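Local atomic coordinates of ganglioside-induced differentiation-associated protein 2 (PDB entry 4UML), a protein that is of uncertain molecular function but carries an N-terminal macro domain, a module that in many relatives binds ADP-ribose, and probably acts in signalling. Residues A[53-59]-A[220-226]; A[69-75]-A[123-129]; A[149-154]-A[165-171]. All blocks are in the same frame, centred on the assembly; numbering follows the deposited sequence.

Interaction 1 (A[53-59]-A[220-226])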
loop_
_atom_site.group_PDB
_atom_site.type_symbol
_atom_site.label_atom_id
_atom_site.label_comp_id
_atom_site.label_asym_id
_atom_site.label_seq_id
_atom_site.Cartn_x
_atom_site.Cartn_y
_atom_site.Cartn_z
ATOM N N VAL A 53 15.786 -4.088 -7.267
ATOM C CA VAL A 53 14.600 -4.079 -6.394
ATOM C C VAL A 53 14.614 -2.869 -5.450
ATOM O O VAL A 53 13.588 -2.197 -5.263
ATOM C CB VAL A 53 14.495 -5.418 -5.632
ATOM C CG1 VAL A 53 13.463 -5.367 -4.526
ATOM C CG2 VAL A 53 14.154 -6.528 -6.611
ATOM N N ASN A 54 15.783 -2.553 -4.894
ATOM C CA ASN A 54 15.908 -1.426 -3.987
ATOM C C ASN A 54 15.582 -0.095 -4.599
ATOM O O ASN A 54 15.196 0.827 -3.874
ATOM C CB ASN A 54 17.328 -1.307 -3.445
ATOM C CG ASN A 54 17.659 -2.364 -2.411
ATOM O OD1 ASN A 54 16.892 -3.318 -2.172
ATOM N ND2 ASN A 54 18.811 -2.200 -1.786
ATOM N N GLY A 55 15.852 0.030 -5.902
ATOM C CA GLY A 55 15.602 1.257 -6.638
ATOM C C GLY A 55 14.115 1.523 -6.875
ATOM O O GLY A 55 13.733 2.650 -7.156
ATOM N N LYS A 56 13.296 0.488 -6.717
ATOM C CA LYS A 56 11.843 0.584 -6.878
ATOM C C LYS A 56 11.080 0.917 -5.606
ATOM O O LYS A 56 9.916 1.288 -5.661
ATOM C CB LYS A 56 11.334 -0.717 -7.432
ATOM C CG LYS A 56 12.002 -1.030 -8.756
ATOM C CD LYS A 56 11.593 -2.379 -9.291
ATOM C CE LYS A 56 12.168 -2.560 -10.690
ATOM N NZ LYS A 56 11.416 -3.592 -11.437
ATOM N N VAL A 57 11.728 0.799 -4.460
ATOM C CA VAL A 57 11.070 1.012 -3.193
ATOM C C VAL A 57 11.294 2.432 -2.719
ATOM O O VAL A 57 12.424 2.941 -2.777
ATOM C CB VAL A 57 11.632 0.057 -2.129
ATOM C CG1 VAL A 57 11.117 0.433 -0.747
ATOM C CG2 VAL A 57 11.246 -1.352 -2.478
ATOM N N VAL A 58 10.220 3.058 -2.248
ATOM C CA VAL A 58 10.248 4.382 -1.703
ATOM C C VAL A 58 9.509 4.415 -0.351
ATOM O O VAL A 58 8.365 3.946 -0.231
ATOM C CB VAL A 58 9.555 5.376 -2.666
ATOM C CG1 VAL A 58 9.570 6.768 -2.090
ATOM C CG2 VAL A 58 10.159 5.324 -4.069
ATOM N N LEU A 59 10.155 4.981 0.668
ATOM C CA LEU A 59 9.486 5.291 1.921
ATOM C C LEU A 59 9.217 6.784 2.004
ATOM O O LEU A 59 10.138 7.592 1.896
ATOM C CB LEU A 59 10.342 4.871 3.105
ATOM C CG LEU A 59 9.777 5.185 4.499
ATOM C CD1 LEU A 59 8.492 4.443 4.763
ATOM C CD2 LEU A 59 10.778 4.817 5.588
ATOM N N LEU A 220 12.966 -1.966 6.936
ATOM C CA LEU A 220 13.379 -1.916 5.534
ATOM C C LEU A 220 14.719 -2.598 5.227
ATOM O O LEU A 220 14.829 -3.394 4.276
ATOM C CB LEU A 220 13.387 -0.453 5.040
ATOM C CG LEU A 220 12.032 0.023 4.500
ATOM C CD1 LEU A 220 12.024 1.534 4.327
ATOM C CD2 LEU A 220 11.681 -0.683 3.190
ATOM N N PRO A 221 15.739 -2.331 6.052
ATOM C CA PRO A 221 17.029 -3.005 5.861
ATOM C C PRO A 221 16.988 -4.537 5.874
ATOM O O PRO A 221 17.811 -5.155 5.224
ATOM C CB PRO A 221 17.873 -2.490 7.041
ATOM C CG PRO A 221 17.238 -1.220 7.463
ATOM C CD PRO A 221 15.764 -1.416 7.209
ATOM N N LEU A 222 16.036 -5.142 6.589
ATOM C CA LEU A 222 15.924 -6.602 6.671
ATOM C C LEU A 222 15.376 -7.229 5.383
ATOM O O LEU A 222 15.815 -8.318 4.961
ATOM C CB LEU A 222 15.072 -6.943 7.899
ATOM C CG LEU A 222 14.466 -8.313 8.217
ATOM C CD1 LEU A 222 15.506 -9.420 8.372
ATOM C CD2 LEU A 222 13.653 -8.178 9.511
ATOM N N TYR A 223 14.420 -6.549 4.744
ATOM C CA TYR A 223 13.834 -7.034 3.499
ATOM C C TYR A 223 14.506 -6.464 2.265
ATOM O O TYR A 223 14.453 -7.074 1.211
ATOM C CB TYR A 223 12.318 -6.759 3.490
ATOM C CG TYR A 223 11.703 -7.506 4.625
ATOM C CD1 TYR A 223 11.529 -8.865 4.539
ATOM C CD2 TYR A 223 11.411 -6.878 5.827
ATOM C CE1 TYR A 223 11.023 -9.578 5.588
ATOM C CE2 TYR A 223 10.896 -7.592 6.883
ATOM C CZ TYR A 223 10.711 -8.941 6.751
ATOM O OH TYR A 223 10.219 -9.675 7.795
ATOM N N PHE A 224 15.183 -5.325 2.421
ATOM C CA PHE A 224 15.837 -4.660 1.300
ATOM C C PHE A 224 17.255 -4.224 1.720
ATOM O O PHE A 224 17.542 -3.028 1.809
ATOM C CB PHE A 224 14.989 -3.462 0.835
ATOM C CG PHE A 224 13.604 -3.847 0.341
ATOM C CD1 PHE A 224 13.384 -4.200 -0.982
ATOM C CD2 PHE A 224 12.521 -3.851 1.212
ATOM C CE1 PHE A 224 12.111 -4.558 -1.433
ATOM C CE2 PHE A 224 11.248 -4.204 0.765
ATOM C CZ PHE A 224 11.048 -4.557 -0.553
ATOM N N PRO A 225 18.130 -5.208 2.032
ATOM C CA PRO A 225 19.513 -4.852 2.410
ATOM C C PRO A 225 20.199 -3.979 1.344
ATOM O O PRO A 225 20.076 -4.249 0.146
ATOM C CB PRO A 225 20.210 -6.215 2.523
ATOM C CG PRO A 225 19.374 -7.167 1.749
ATOM C CD PRO A 225 17.961 -6.666 1.885
ATOM N N ARG A 226 20.898 -2.939 1.784
ATOM C CA ARG A 226 21.548 -1.968 0.875
ATOM C C ARG A 226 23.004 -2.319 0.467
ATOM O O ARG A 226 23.389 -2.099 -0.678
ATOM C CB ARG A 226 21.552 -0.584 1.522
ATOM C CG ARG A 226 20.184 0.034 1.727
ATOM C CD ARG A 226 20.173 0.830 3.017
ATOM N NE ARG A 226 19.476 2.102 2.893
ATOM C CZ ARG A 226 19.475 3.039 3.841
ATOM N NH1 ARG A 226 20.126 2.840 4.983
ATOM N NH2 ARG A 226 18.815 4.175 3.651
HETATM O O HOH W 1 18.095 -5.603 -1.567
#
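Phe224 is the first residue past the end of helix 210-223, and its side chain, in the m rotamer, swings the ring back toward residues 53-57. Val57, chi1 t, lays CG2 over one face of that ring, a CH-pi contact with CG2 3.9 Å from the Phe224 centroid. Val53, also t, meets the ring edge instead, its CG1 3.5 Å from Phe224 CE1. This is an edge of the macro domain's alpha/beta/alpha sandwich: the chain's last helix, 210-223, packs on the edge strand 57-61. Along that strand alternate side chains face the helix, so Val57 and Leu59 both reach Leu220, with Leu59 CD2 3.7 Å from Leu220 CD1, while Val58 points away. Asn54, chi1 m, brings its amide up to the tail beyond the helix. Its ND2 donates to Pro225 O at 3.1 Å, and a water bonded to both Asn54 OD1 (2.7 Å) and Pro225 O (2.9 Å) bridges the same two residues.

Interaction 2 (A[69-75]-A[123-129])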
loop_
_atom_site.group_PDB
_atom_site.type_symbol
_atom_site.label_atom_id
_atom_site.label_comp_id
_atom_site.label_asym_id
_atom_site.label_seq_id
_atom_site.Cartn_x
_atom_site.Cartn_y
_atom_site.Cartn_z
ATOM N N CYS A 69 0.977 8.184 -8.218
ATOM C CA CYS A 69 1.163 6.806 -8.626
ATOM C C CYS A 69 0.013 6.372 -9.533
ATOM O O CYS A 69 -1.080 6.969 -9.493
ATOM C CB CYS A 69 1.236 5.909 -7.384
ATOM S SG CYS A 69 2.655 6.251 -6.310
ATOM N N THR A 70 0.219 5.304 -10.303
ATOM C CA THR A 70 -0.823 4.773 -11.186
ATOM C C THR A 70 -2.072 4.452 -10.355
ATOM O O THR A 70 -3.205 4.791 -10.762
ATOM C CB THR A 70 -0.357 3.517 -11.952
ATOM O OG1 THR A 70 0.952 3.774 -12.497
ATOM C CG2 THR A 70 -1.362 3.153 -13.088
ATOM N N ALA A 71 -1.852 3.789 -9.216
ATOM C CA ALA A 71 -2.874 3.515 -8.226
ATOM C C ALA A 71 -2.389 3.853 -6.817
ATOM O O ALA A 71 -1.211 3.663 -6.465
ATOM C CB ALA A 71 -3.287 2.052 -8.276
ATOM N N ILE A 72 -3.301 4.376 -6.022
ATOM C CA ILE A 72 -3.121 4.460 -4.586
ATOM C C ILE A 72 -4.103 3.498 -3.934
ATOM O O ILE A 72 -5.125 3.102 -4.530
ATOM C CB ILE A 72 -3.229 5.892 -4.021
ATOM C CG1 ILE A 72 -4.626 6.484 -4.259
ATOM C CG2 ILE A 72 -2.151 6.786 -4.583
ATOM C CD1 ILE A 72 -5.045 7.327 -3.106
ATOM N N VAL A 73 -3.759 3.101 -2.722
ATOM C CA VAL A 73 -4.484 2.094 -1.989
ATOM C C VAL A 73 -5.287 2.704 -0.821
ATOM O O VAL A 73 -4.771 3.461 -0.025
ATOM C CB VAL A 73 -3.523 1.045 -1.440
ATOM C CG1 VAL A 73 -4.284 -0.001 -0.629
ATOM C CG2 VAL A 73 -2.716 0.382 -2.553
ATOM N N ASN A 74 -6.567 2.376 -0.795
ATOM C CA ASN A 74 -7.490 2.740 0.245
ATOM C C ASN A 74 -7.708 1.491 1.086
ATOM O O ASN A 74 -7.707 0.367 0.570
ATOM C CB ASN A 74 -8.807 3.222 -0.348
ATOM C CG ASN A 74 -9.825 3.613 0.742
ATOM O OD1 ASN A 74 -9.456 4.169 1.747
ATOM N ND2 ASN A 74 -11.078 3.253 0.551
ATOM N N THR A 75 -7.752 1.685 2.393
ATOM C CA THR A 75 -8.024 0.608 3.332
ATOM C C THR A 75 -9.361 0.884 4.006
ATOM O O THR A 75 -9.629 2.034 4.407
ATOM C CB THR A 75 -6.866 0.379 4.312
ATOM O OG1 THR A 75 -7.056 -0.867 4.979
ATOM C CG2 THR A 75 -6.698 1.511 5.339
ATOM N N ALA A 123 -3.830 10.274 -8.814
ATOM C CA ALA A 123 -3.631 8.884 -9.262
ATOM C C ALA A 123 -4.755 8.482 -10.219
ATOM O O ALA A 123 -5.888 8.902 -10.038
ATOM C CB ALA A 123 -3.629 7.947 -8.075
ATOM N N ARG A 124 -4.436 7.652 -11.206
ATOM C CA ARG A 124 -5.404 7.108 -12.166
ATOM C C ARG A 124 -6.434 6.172 -11.519
ATOM O O ARG A 124 -7.602 6.174 -11.923
ATOM C CB ARG A 124 -4.671 6.372 -13.312
ATOM C CG ARG A 124 -5.553 5.770 -14.406
ATOM C CD ARG A 124 -4.737 4.921 -15.404
ATOM N NE ARG A 124 -3.812 5.722 -16.222
ATOM C CZ ARG A 124 -2.656 5.294 -16.753
ATOM N NH1 ARG A 124 -2.215 4.036 -16.580
ATOM N NH2 ARG A 124 -1.918 6.140 -17.481
ATOM N N PHE A 125 -5.994 5.342 -10.566
ATOM C CA PHE A 125 -6.870 4.370 -9.917
ATOM C C PHE A 125 -6.754 4.415 -8.419
ATOM O O PHE A 125 -5.759 4.848 -7.871
ATOM C CB PHE A 125 -6.518 2.926 -10.322
ATOM C CG PHE A 125 -6.593 2.642 -11.816
ATOM C CD1 PHE A 125 -7.818 2.598 -12.479
ATOM C CD2 PHE A 125 -5.449 2.325 -12.530
ATOM C CE1 PHE A 125 -7.885 2.326 -13.850
ATOM C CE2 PHE A 125 -5.502 2.001 -13.887
ATOM C CZ PHE A 125 -6.724 2.004 -14.547
ATOM N N ILE A 126 -7.790 3.918 -7.754
ATOM C CA ILE A 126 -7.704 3.579 -6.346
ATOM C C ILE A 126 -7.872 2.073 -6.314
ATOM O O ILE A 126 -8.770 1.541 -6.992
ATOM C CB ILE A 126 -8.830 4.215 -5.513
ATOM C CG1 ILE A 126 -8.786 5.730 -5.602
ATOM C CG2 ILE A 126 -8.706 3.849 -4.033
ATOM C CD1 ILE A 126 -10.086 6.394 -5.241
ATOM N N ILE A 127 -7.022 1.398 -5.533
ATOM C CA ILE A 127 -7.259 0.006 -5.188
ATOM C C ILE A 127 -7.779 -0.033 -3.744
ATOM O O ILE A 127 -7.091 0.386 -2.812
ATOM C CB ILE A 127 -5.980 -0.847 -5.350
ATOM C CG1 ILE A 127 -5.549 -0.824 -6.808
ATOM C CG2 ILE A 127 -6.242 -2.287 -4.867
ATOM C CD1 ILE A 127 -4.155 -1.344 -7.035
ATOM N N HIS A 128 -9.009 -0.518 -3.570
ATOM C CA HIS A 128 -9.622 -0.597 -2.275
ATOM C C HIS A 128 -9.393 -1.992 -1.717
ATOM O O HIS A 128 -9.591 -3.004 -2.426
ATOM C CB HIS A 128 -11.122 -0.328 -2.400
ATOM C CG HIS A 128 -11.451 0.952 -3.103
ATOM N ND1 HIS A 128 -11.647 2.139 -2.429
ATOM C CD2 HIS A 128 -11.576 1.242 -4.419
ATOM C CE1 HIS A 128 -11.904 3.104 -3.296
ATOM N NE2 HIS A 128 -11.883 2.584 -4.513
ATOM N N THR A 129 -8.997 -2.058 -0.458
ATOM C CA THR A 129 -8.824 -3.349 0.197
ATOM C C THR A 129 -9.297 -3.310 1.651
ATOM O O THR A 129 -9.552 -2.225 2.177
ATOM C CB THR A 129 -7.348 -3.777 0.099
ATOM O OG1 THR A 129 -7.242 -5.165 0.388
ATOM C CG2 THR A 129 -6.454 -2.950 1.020
#
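Strands 71-75 and 125-129 run side by side in parallel in the central sheet of the macro domain, paired residue for residue from Ala71 with Phe125 to Thr75 with Thr129. On the face carrying Ala71, Val73 and Thr75, a small residue meets a bulky one: the methyl of Ala71 is short enough for Ile127 to extend its CD1 over it, 3.7 Å from Ala71 CB. Farther along, Val73 CG1 and Thr129 CG2 lie methyl to methyl at 4.0 Å. Val153 of helix 139-159 covers both Val73 and Ile127 on this side. On the face of Ile72 and Asn74, Ile72 CG2 rests 4.0 Å from the CB of Ala123, just before the strand, and Ile126 CG2 fits 3.7 Å from Asn74 CB; Ile90 of helix 85-94 covers Ile72, Asn74 and Ile126. Five backbone hydrogen bonds hold the pair. Asn74 OD1 is hydrogen-bonded to Ser87 OG and His128 NE2 to Thr116 OG1; between them, Asn74 ND2 donates to His128 ND1 at 3.2 Å.

Interaction 3 (A[149-154]-A[165-171])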
loop_
_atom_site.group_PDB
_atom_site.type_symbol
_atom_site.label_atom_id
_atom_site.label_comp_id
_atom_site.label_asym_id
_atom_site.label_seq_id
_atom_site.Cartn_x
_atom_site.Cartn_y
_atom_site.Cartn_z
ATOM N N CYS A 149 -4.336 -9.062 1.333
ATOM C CA CYS A 149 -4.460 -7.656 0.945
ATOM C C CYS A 149 -3.281 -7.201 0.077
ATOM O O CYS A 149 -3.488 -6.647 -1.002
ATOM C CB CYS A 149 -4.530 -6.763 2.189
ATOM S SG CYS A 149 -6.052 -6.951 3.118
ATOM N N TYR A 150 -2.064 -7.357 0.583
ATOM C CA TYR A 150 -0.886 -6.881 -0.135
ATOM C C TYR A 150 -0.693 -7.641 -1.483
ATOM O O TYR A 150 -0.426 -7.040 -2.500
ATOM C CB TYR A 150 0.369 -7.003 0.735
ATOM C CG TYR A 150 0.474 -5.900 1.727
ATOM C CD1 TYR A 150 1.039 -4.688 1.358
ATOM C CD2 TYR A 150 -0.106 -6.004 2.999
ATOM C CE1 TYR A 150 1.072 -3.624 2.237
ATOM C CE2 TYR A 150 -0.052 -4.953 3.903
ATOM C CZ TYR A 150 0.523 -3.771 3.513
ATOM O OH TYR A 150 0.557 -2.724 4.355
ATOM N N ARG A 151 -0.884 -8.947 -1.450
ATOM C CA ARG A 151 -0.775 -9.817 -2.637
ATOM C C ARG A 151 -1.808 -9.416 -3.712
ATOM O O ARG A 151 -1.501 -9.288 -4.894
ATOM C CB ARG A 151 -1.032 -11.236 -2.161
ATOM C CG ARG A 151 -1.025 -12.310 -3.244
ATOM C CD ARG A 151 -2.426 -12.662 -3.724
ATOM N NE ARG A 151 -2.428 -13.914 -4.491
ATOM C CZ ARG A 151 -3.469 -14.397 -5.178
ATOM N NH1 ARG A 151 -4.624 -13.745 -5.223
ATOM N NH2 ARG A 151 -3.353 -15.553 -5.826
ATOM N N ASN A 152 -3.050 -9.207 -3.295
ATOM C CA ASN A 152 -4.082 -8.843 -4.243
ATOM C C ASN A 152 -3.973 -7.430 -4.826
ATOM O O ASN A 152 -4.383 -7.194 -5.976
ATOM C CB ASN A 152 -5.449 -9.101 -3.637
ATOM C CG ASN A 152 -5.777 -10.589 -3.584
ATOM O OD1 ASN A 152 -5.457 -11.313 -4.518
ATOM N ND2 ASN A 152 -6.376 -11.050 -2.488
ATOM N N VAL A 153 -3.452 -6.483 -4.039
ATOM C CA VAL A 153 -3.159 -5.155 -4.568
ATOM C C VAL A 153 -2.159 -5.257 -5.693
ATOM O O VAL A 153 -2.346 -4.713 -6.807
ATOM C CB VAL A 153 -2.586 -4.241 -3.450
ATOM C CG1 VAL A 153 -1.979 -2.968 -4.028
ATOM C CG2 VAL A 153 -3.724 -3.862 -2.506
ATOM N N LEU A 154 -1.084 -5.964 -5.379
ATOM C CA LEU A 154 -0.027 -6.185 -6.347
ATOM C C LEU A 154 -0.491 -6.977 -7.576
ATOM O O LEU A 154 -0.015 -6.699 -8.671
ATOM C CB LEU A 154 1.143 -6.877 -5.676
ATOM C CG LEU A 154 1.860 -5.993 -4.655
ATOM C CD1 LEU A 154 2.795 -6.832 -3.782
ATOM C CD2 LEU A 154 2.589 -4.833 -5.297
ATOM N N VAL A 165 2.612 2.007 -7.605
ATOM C CA VAL A 165 1.571 1.790 -6.594
ATOM C C VAL A 165 1.976 2.526 -5.303
ATOM O O VAL A 165 3.107 2.399 -4.828
ATOM C CB VAL A 165 1.292 0.303 -6.320
ATOM C CG1 VAL A 165 0.176 0.111 -5.282
ATOM C CG2 VAL A 165 0.890 -0.417 -7.606
ATOM N N GLY A 166 1.078 3.377 -4.827
ATOM C CA GLY A 166 1.190 4.016 -3.530
ATOM C C GLY A 166 0.424 3.260 -2.471
ATOM O O GLY A 166 -0.787 3.302 -2.434
ATOM N N PHE A 167 1.130 2.542 -1.623
ATOM C CA PHE A 167 0.511 1.885 -0.486
ATOM C C PHE A 167 0.286 2.829 0.676
ATOM O O PHE A 167 1.166 3.588 1.035
ATOM C CB PHE A 167 1.361 0.729 0.047
ATOM C CG PHE A 167 1.262 -0.522 -0.760
ATOM C CD1 PHE A 167 0.230 -1.431 -0.541
ATOM C CD2 PHE A 167 2.216 -0.803 -1.717
ATOM C CE1 PHE A 167 0.142 -2.589 -1.282
ATOM C CE2 PHE A 167 2.132 -1.957 -2.447
ATOM C CZ PHE A 167 1.093 -2.838 -2.249
ATOM N N CYS A 168 -0.900 2.740 1.267
ATOM C CA CYS A 168 -1.123 3.224 2.624
ATOM C C CYS A 168 -0.679 2.088 3.528
ATOM O O CYS A 168 -0.400 0.954 3.076
ATOM C CB CYS A 168 -2.589 3.572 2.870
ATOM S SG CYS A 168 -3.711 2.140 2.735
ATOM N N VAL A 169 -0.612 2.374 4.814
ATOM C CA VAL A 169 -0.441 1.317 5.785
ATOM C C VAL A 169 -1.782 0.601 5.826
ATOM O O VAL A 169 -2.781 1.195 6.247
ATOM C CB VAL A 169 -0.026 1.923 7.143
ATOM C CG1 VAL A 169 0.058 0.833 8.207
ATOM C CG2 VAL A 169 1.338 2.615 7.002
ATOM N N ILE A 170 -1.852 -0.639 5.304
ATOM C CA ILE A 170 -3.155 -1.280 5.126
ATOM C C ILE A 170 -3.842 -1.615 6.472
ATOM O O ILE A 170 -5.063 -1.624 6.553
ATOM C CB ILE A 170 -3.066 -2.541 4.183
ATOM C CG1 ILE A 170 -2.780 -2.044 2.746
ATOM C CG2 ILE A 170 -4.345 -3.376 4.200
ATOM C CD1 ILE A 170 -2.524 -3.125 1.717
ATOM N N ASN A 171 -3.051 -1.900 7.483
ATOM C CA ASN A 171 -3.574 -2.186 8.814
ATOM C C ASN A 171 -3.941 -0.859 9.478
ATOM O O ASN A 171 -3.063 -0.090 9.814
ATOM C CB ASN A 171 -2.528 -2.944 9.648
ATOM C CG ASN A 171 -1.126 -2.331 9.567
ATOM O OD1 ASN A 171 -0.490 -2.274 8.493
ATOM N ND2 ASN A 171 -0.623 -1.883 10.711
HETATM O O HOH W 2 2.346 -0.614 3.794
#
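Val165, on strand 164-167, starts the contact by setting its CG1 4.0 Å from Val153 CG1 on the helix. Past Gly166, Phe167 sends its ring toward three helix residues: Val153 CG1 lies 3.5 Å from Phe167 CE1, Leu154 CD2 meets the ring edge 3.9 Å from Phe167 CZ, and the Tyr150 ring sits alongside, centroids 5.2 Å apart and planes at 29°, slid so far that they barely overlap. Here helix 139-159 packs on the sheet of the macro domain, its residues 149-154 at 160° to strand residues 165-167, nearly antiparallel; the chain turns back through a loop into that strand, continuing the fold's alpha/beta alternation. After the strand, Cys168 O accepts a hydrogen bond from a water at 3.2 Å that also bonds to Tyr150 OH at 2.8 Å. Ile170 turns back: its CD1 stands over the Tyr150 face, 3.6 Å from the centroid, its CG2 touches Cys149 CB at 3.9 Å, and its N donates a weak hydrogen bond to Tyr150 OH at 3.3 Å.

All three contacts belong to one macro domain and share its six-stranded sheet. Interactions 2 and 3 touch, their centres about 9 Å apart: strands 71-75 and 164-167 are neighbours, with Ala71 O 2.8 Å from Gly166 N, and Thr75 OG1, at the end of strand 71-75, lies 2.6 Å from Ile170 O, past strand 164-167, both probable hydrogen bonds. Strand 125-129 also leads along the chain into the helix of interaction 3. Interaction 1 sits at the sheet's outer strand 57-61, with strand 203-208 between it and 164-167; its centre is about 16 Å from that of interaction 3 and about 21 Å from that of interaction 2, and it touches neither, the nearest atoms being about 7 Å and 8 Å away.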